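Local coordinates for protein putative glucoamylase (Bacteroides uniformis, PDB 4GL3) that probably acts as a glucoamylase-like glycoside hydrolase, releasing glucose from glucan chains, at residues A[11-15]-A[16-20]; A[404-407]-A[408-412]. All coordinates share one frame; numbering follows the deposited sequence. Where two conformers were deposited one is given.

Contact 1: residues A[11-15]-A[16-20]; sequences KQLSD and DELMT
Ser-14 and Glu-17 exchange hydrogen bonds at the point where an extended N-terminal segment turns into a helix. The Ser-14 hydroxyl oxygen OG accepts from Glu-17 N at 3.1 Å along a nearly straight path (N-H...O 167°). In return, Ser-14 N donates to Glu-17 OE1 at 3.0 Å, meeting the carboxylate on its anti side and 33° out of its plane. With CG beside its own backbone N (chi1 -70°) and the chain extended beyond it, Glu-17 folds back far enough for OE1 to reach that N-H, and its CG passes 3.3 Å from Ser-14 OG. This reciprocal pair is a capping box, with Ser-14 as the N-cap of helix 15-27; it occupies backbone N-H groups that the first turn of a helix cannot pair internally. Without the hydroxyl, as with an alanine at Ser-14, Glu-17 N would probably lose its capping acceptor and the start of the helix could fray. Regular helical bonding begins at once, from Leu-18 N to Ser-14 O and from the backbone N of Met-19, a selenomethionine, to Asp-15 O, both 2.9 Å. At the next residue, Asp-16 O accepts from both Thr-20 N and Thr-20 OG1, which arrive from opposite faces of its plane. Among the charged groups, Asp-15 forms a salt bridge with Arg-345 of helix 337-349.

Apolar contact is lighter. Leu-13 lays its CB 3.8 Å from Glu-17 CB, while its CD1 meets Leu-18 CD1 at 4.2 Å, the two leucine side chains crossing at about a right angle. Leu-18 continues onto Met-344 and Tyr-348 of helix 337-349.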
loop_
_atom_site.group_PDB
_atom_site.type_symbol
_atom_site.label_atom_id
_atom_site.label_comp_id
_atom_site.label_asym_id
_atom_site.label_seq_id
_atom_site.Cartn_x
_atom_site.Cartn_y
_atom_site.Cartn_z
ATOM N N LYS A 11 -25.629 15.483 -15.236
ATOM C CA LYS A 11 -26.203 15.237 -13.890
ATOM C C LYS A 11 -25.113 14.635 -12.964
ATOM O O LYS A 11 -24.166 13.971 -13.409
ATOM C CB LYS A 11 -27.534 14.401 -13.910
ATOM C CG LYS A 11 -27.446 12.864 -13.760
ATOM C CD LYS A 11 -28.807 12.209 -13.500
ATOM N N GLN A 12 -25.219 14.925 -11.676
ATOM C CA GLN A 12 -24.258 14.406 -10.716
ATOM C C GLN A 12 -24.380 12.897 -10.605
ATOM O O GLN A 12 -25.478 12.354 -10.671
ATOM C CB GLN A 12 -24.488 15.053 -9.362
ATOM C CG GLN A 12 -24.029 16.496 -9.288
ATOM C CD GLN A 12 -24.082 16.992 -7.867
ATOM O OE1 GLN A 12 -25.155 17.076 -7.296
ATOM N NE2 GLN A 12 -22.926 17.260 -7.269
ATOM N N LEU A 13 -23.244 12.215 -10.459
ATOM C CA LEU A 13 -23.250 10.808 -10.147
ATOM C C LEU A 13 -23.609 10.627 -8.645
ATOM O O LEU A 13 -23.213 11.434 -7.782
ATOM C CB LEU A 13 -21.864 10.193 -10.472
ATOM C CG LEU A 13 -21.309 10.297 -11.919
ATOM C CD1 LEU A 13 -19.919 9.666 -11.970
ATOM C CD2 LEU A 13 -22.250 9.658 -12.932
ATOM N N SER A 14 -24.367 9.585 -8.322
ATOM C CA SER A 14 -24.494 9.167 -6.926
ATOM C C SER A 14 -23.141 8.760 -6.367
ATOM O O SER A 14 -22.152 8.542 -7.108
ATOM C CB SER A 14 -25.454 7.984 -6.799
ATOM O OG SER A 14 -24.855 6.820 -7.318
ATOM N N ASP A 15 -23.052 8.650 -5.050
ATOM C CA ASP A 15 -21.773 8.255 -4.475
ATOM C C ASP A 15 -21.379 6.872 -4.978
ATOM O O ASP A 15 -20.208 6.636 -5.274
ATOM C CB ASP A 15 -21.807 8.301 -2.947
ATOM C CG ASP A 15 -21.728 9.727 -2.394
ATOM O OD1 ASP A 15 -21.289 10.664 -3.087
ATOM O OD2 ASP A 15 -22.091 9.906 -1.231
ATOM N N ASP A 16 -22.334 5.949 -5.085
ATOM C CA ASP A 16 -22.009 4.599 -5.577
ATOM C C ASP A 16 -21.493 4.634 -7.029
ATOM O O ASP A 16 -20.525 3.943 -7.360
ATOM C CB ASP A 16 -23.216 3.661 -5.453
ATOM C CG ASP A 16 -23.405 3.139 -4.033
ATOM O OD1 ASP A 16 -22.475 2.526 -3.477
ATOM O OD2 ASP A 16 -24.490 3.333 -3.469
ATOM N N GLU A 17 -22.134 5.440 -7.883
ATOM C CA GLU A 17 -21.678 5.616 -9.271
ATOM C C GLU A 17 -20.272 6.222 -9.404
ATOM O O GLU A 17 -19.456 5.779 -10.228
ATOM C CB GLU A 17 -22.677 6.480 -10.047
ATOM C CG GLU A 17 -23.970 5.758 -10.305
ATOM C CD GLU A 17 -25.068 6.671 -10.854
ATOM O OE1 GLU A 17 -25.015 7.918 -10.698
ATOM O OE2 GLU A 17 -26.014 6.113 -11.428
ATOM N N LEU A 18 -20.017 7.236 -8.590
ATOM C CA LEU A 18 -18.735 7.901 -8.546
ATOM C C LEU A 18 -17.662 6.928 -8.099
ATOM O O LEU A 18 -16.608 6.854 -8.736
ATOM C CB LEU A 18 -18.785 9.123 -7.612
ATOM C CG LEU A 18 -17.521 9.989 -7.550
ATOM C CD1 LEU A 18 -17.159 10.475 -8.961
ATOM C CD2 LEU A 18 -17.734 11.137 -6.552
HETATM N N MSE A 19 -17.922 6.173 -7.024
HETATM C CA MSE A 19 -16.938 5.218 -6.525
HETATM C C MSE A 19 -16.617 4.181 -7.562
HETATM O O MSE A 19 -15.459 3.879 -7.773
HETATM C CB MSE A 19 -17.403 4.545 -5.236
HETATM C CG MSE A 19 -17.339 5.477 -4.036
HETATM SE SE MSE A 19 -17.664 4.604 -2.323
HETATM C CE MSE A 19 -19.593 4.438 -2.455
ATOM N N THR A 20 -17.646 3.656 -8.213
ATOM C CA THR A 20 -17.496 2.635 -9.216
ATOM C C THR A 20 -16.714 3.169 -10.412
ATOM O O THR A 20 -15.813 2.495 -10.888
ATOM C CB THR A 20 -18.851 2.097 -9.684
ATOM O OG1 THR A 20 -19.497 1.479 -8.566
ATOM C CG2 THR A 20 -18.684 1.080 -10.863
#

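Contact 2: residues A[404-407]-A[408-412]; sequences PDVQ and KGLRR
Val-406 and Leu-410, one turn apart on helix 404-412, form the closely packed side of this contact. Their side chains lie alongside each other and point the same way, Val-406 CG1 reaching Leu-410 CD1 at 4.1 Å. Val-406 holds CG1 opposite its backbone N (chi1 169°), which swings that methyl forward along the helix to its partner. Leu-410 CG also rests 3.5 Å from Val-406 O, the carbonyl that accepts from Leu-410 N at 3.0 Å. Helix 395-401 covers this face, Phe-400 packing on Val-406 and Met-401 on Leu-410. Nearby, Gly-409 N donates to Asp-405 O at 2.8 Å, while the Asp-405 carboxylate is held through OD2 by Trp-159.

The exposed side is slacker. Lys-408 N donates to Pro-404 O at 3.1 Å from 37° out of the carbonyl plane, a less straight bond (151° at the hydrogen) than its neighbours. The extended Lys-408 side chain runs past that same oxygen, its CG at 3.4 Å. Its NZ stays 4.8 Å from Asp-405 OD1, not in contact, a spacing that may allow a weak attraction between the opposite charges. The chemistry thus divides the helix: apolar branches of Val-406 and Leu-410, with their own backbone bond, make up the face toward helix 395-401, whereas on the outer face Lys-408 contributes its backbone bond and aliphatic chain, and its ammonium group perhaps a weak pull on Asp-405.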
loop_
_atom_site.group_PDB
_atom_site.type_symbol
_atom_site.label_atom_id
_atom_site.label_comp_id
_atom_site.label_asym_id
_atom_site.label_seq_id
_atom_site.Cartn_x
_atom_site.Cartn_y
_atom_site.Cartn_z
ATOM N N PRO A 404 -4.772 -18.525 7.752
ATOM C CA PRO A 404 -4.426 -19.063 9.057
ATOM C C PRO A 404 -3.022 -18.712 9.585
ATOM O O PRO A 404 -2.827 -18.707 10.796
ATOM C CB PRO A 404 -4.548 -20.578 8.863
ATOM C CG PRO A 404 -4.342 -20.792 7.407
ATOM C CD PRO A 404 -5.049 -19.602 6.787
ATOM N N ASP A 405 -2.057 -18.460 8.717
ATOM C CA ASP A 405 -0.743 -18.042 9.195
ATOM C C ASP A 405 -0.802 -16.567 9.710
ATOM O O ASP A 405 -0.159 -16.232 10.719
ATOM C CB ASP A 405 0.332 -18.194 8.122
ATOM C CG ASP A 405 0.703 -19.639 7.824
ATOM O OD1 ASP A 405 0.588 -20.504 8.695
ATOM O OD2 ASP A 405 1.136 -19.887 6.689
ATOM N N VAL A 406 -1.584 -15.714 9.040
ATOM C CA VAL A 406 -1.764 -14.304 9.451
ATOM C C VAL A 406 -2.401 -14.312 10.857
ATOM O O VAL A 406 -1.918 -13.650 11.783
ATOM C CB VAL A 406 -2.591 -13.486 8.445
ATOM C CG1 VAL A 406 -2.979 -12.124 9.017
ATOM C CG2 VAL A 406 -1.854 -13.317 7.112
ATOM N N GLN A 407 -3.435 -15.113 11.057
ATOM C CA GLN A 407 -4.034 -15.209 12.375
ATOM C C GLN A 407 -3.046 -15.697 13.436
ATOM O O GLN A 407 -3.059 -15.193 14.538
ATOM C CB GLN A 407 -5.292 -16.081 12.378
ATOM C CG GLN A 407 -6.374 -15.505 11.467
ATOM C CD GLN A 407 -7.734 -16.169 11.604
ATOM O OE1 GLN A 407 -7.939 -17.014 12.472
ATOM N NE2 GLN A 407 -8.686 -15.740 10.768
ATOM N N LYS A 408 -2.195 -16.658 13.103
ATOM C CA LYS A 408 -1.185 -17.138 14.063
ATOM C C LYS A 408 -0.203 -16.045 14.398
ATOM O O LYS A 408 0.127 -15.871 15.550
ATOM C CB LYS A 408 -0.416 -18.390 13.583
ATOM C CG LYS A 408 -1.252 -19.645 13.645
ATOM C CD LYS A 408 -0.622 -20.834 12.919
ATOM C CE LYS A 408 -1.626 -21.987 12.778
ATOM N NZ LYS A 408 -0.951 -23.232 12.304
ATOM N N GLY A 409 0.295 -15.349 13.382
ATOM C CA GLY A 409 1.210 -14.239 13.588
ATOM C C GLY A 409 0.672 -13.132 14.499
ATOM O O GLY A 409 1.371 -12.668 15.432
ATOM N N LEU A 410 -0.556 -12.718 14.246
ATOM C CA LEU A 410 -1.174 -11.661 15.051
ATOM C C LEU A 410 -1.287 -12.112 16.489
ATOM O O LEU A 410 -1.021 -11.328 17.383
ATOM C CB LEU A 410 -2.534 -11.285 14.495
ATOM C CG LEU A 410 -2.569 -10.518 13.176
ATOM C CD1 LEU A 410 -4.013 -10.429 12.643
ATOM C CD2 LEU A 410 -1.971 -9.122 13.338
ATOM N N ARG A 411 -1.684 -13.362 16.733
ATOM C CA ARG A 411 -1.750 -13.866 18.101
ATOM C C ARG A 411 -0.382 -13.874 18.775
ATOM O O ARG A 411 -0.267 -13.470 19.913
ATOM C CB ARG A 411 -2.337 -15.276 18.176
ATOM C CG ARG A 411 -3.834 -15.306 18.070
ATOM C CD ARG A 411 -4.403 -16.548 18.730
ATOM N NE ARG A 411 -5.671 -16.886 18.115
ATOM C CZ ARG A 411 -6.840 -16.440 18.539
ATOM N NH1 ARG A 411 -6.914 -15.647 19.605
ATOM N NH2 ARG A 411 -7.939 -16.798 17.893
ATOM N N ARG A 412 0.662 -14.325 18.065
ATOM C CA ARG A 412 2.022 -14.348 18.626
ATOM C C ARG A 412 2.430 -12.954 19.107
ATOM O O ARG A 412 3.074 -12.838 20.133
ATOM C CB ARG A 412 3.073 -14.839 17.589
ATOM C CG ARG A 412 2.996 -16.303 17.303
ATOM C CD ARG A 412 4.124 -16.743 16.393
ATOM N NE ARG A 412 5.403 -16.703 17.093
ATOM C CZ ARG A 412 6.506 -16.124 16.648
ATOM N NH1 ARG A 412 6.554 -15.542 15.468
ATOM N NH2 ARG A 412 7.585 -16.123 17.404
#

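Two local contacts near opposite ends of the chain illustrate how one i-to-i+4 bonding pattern serves different settings. Contact 1 comes first, where the loop before helix 15-27 enters that helix; contact 2 lies within helix 404-412, the last of the chain. Their centres are about 38 Å apart and their nearest atoms about 25 Å, so they do not touch and share no helix or strand. They pack on different helices: contact 1 on 337-349 and 378-393, contact 2 on 395-401. Each brings a part near a chain end against helices of the C-terminal third, in a protein with far more helix than strand, whose sequence family belongs to the six-hairpin clan.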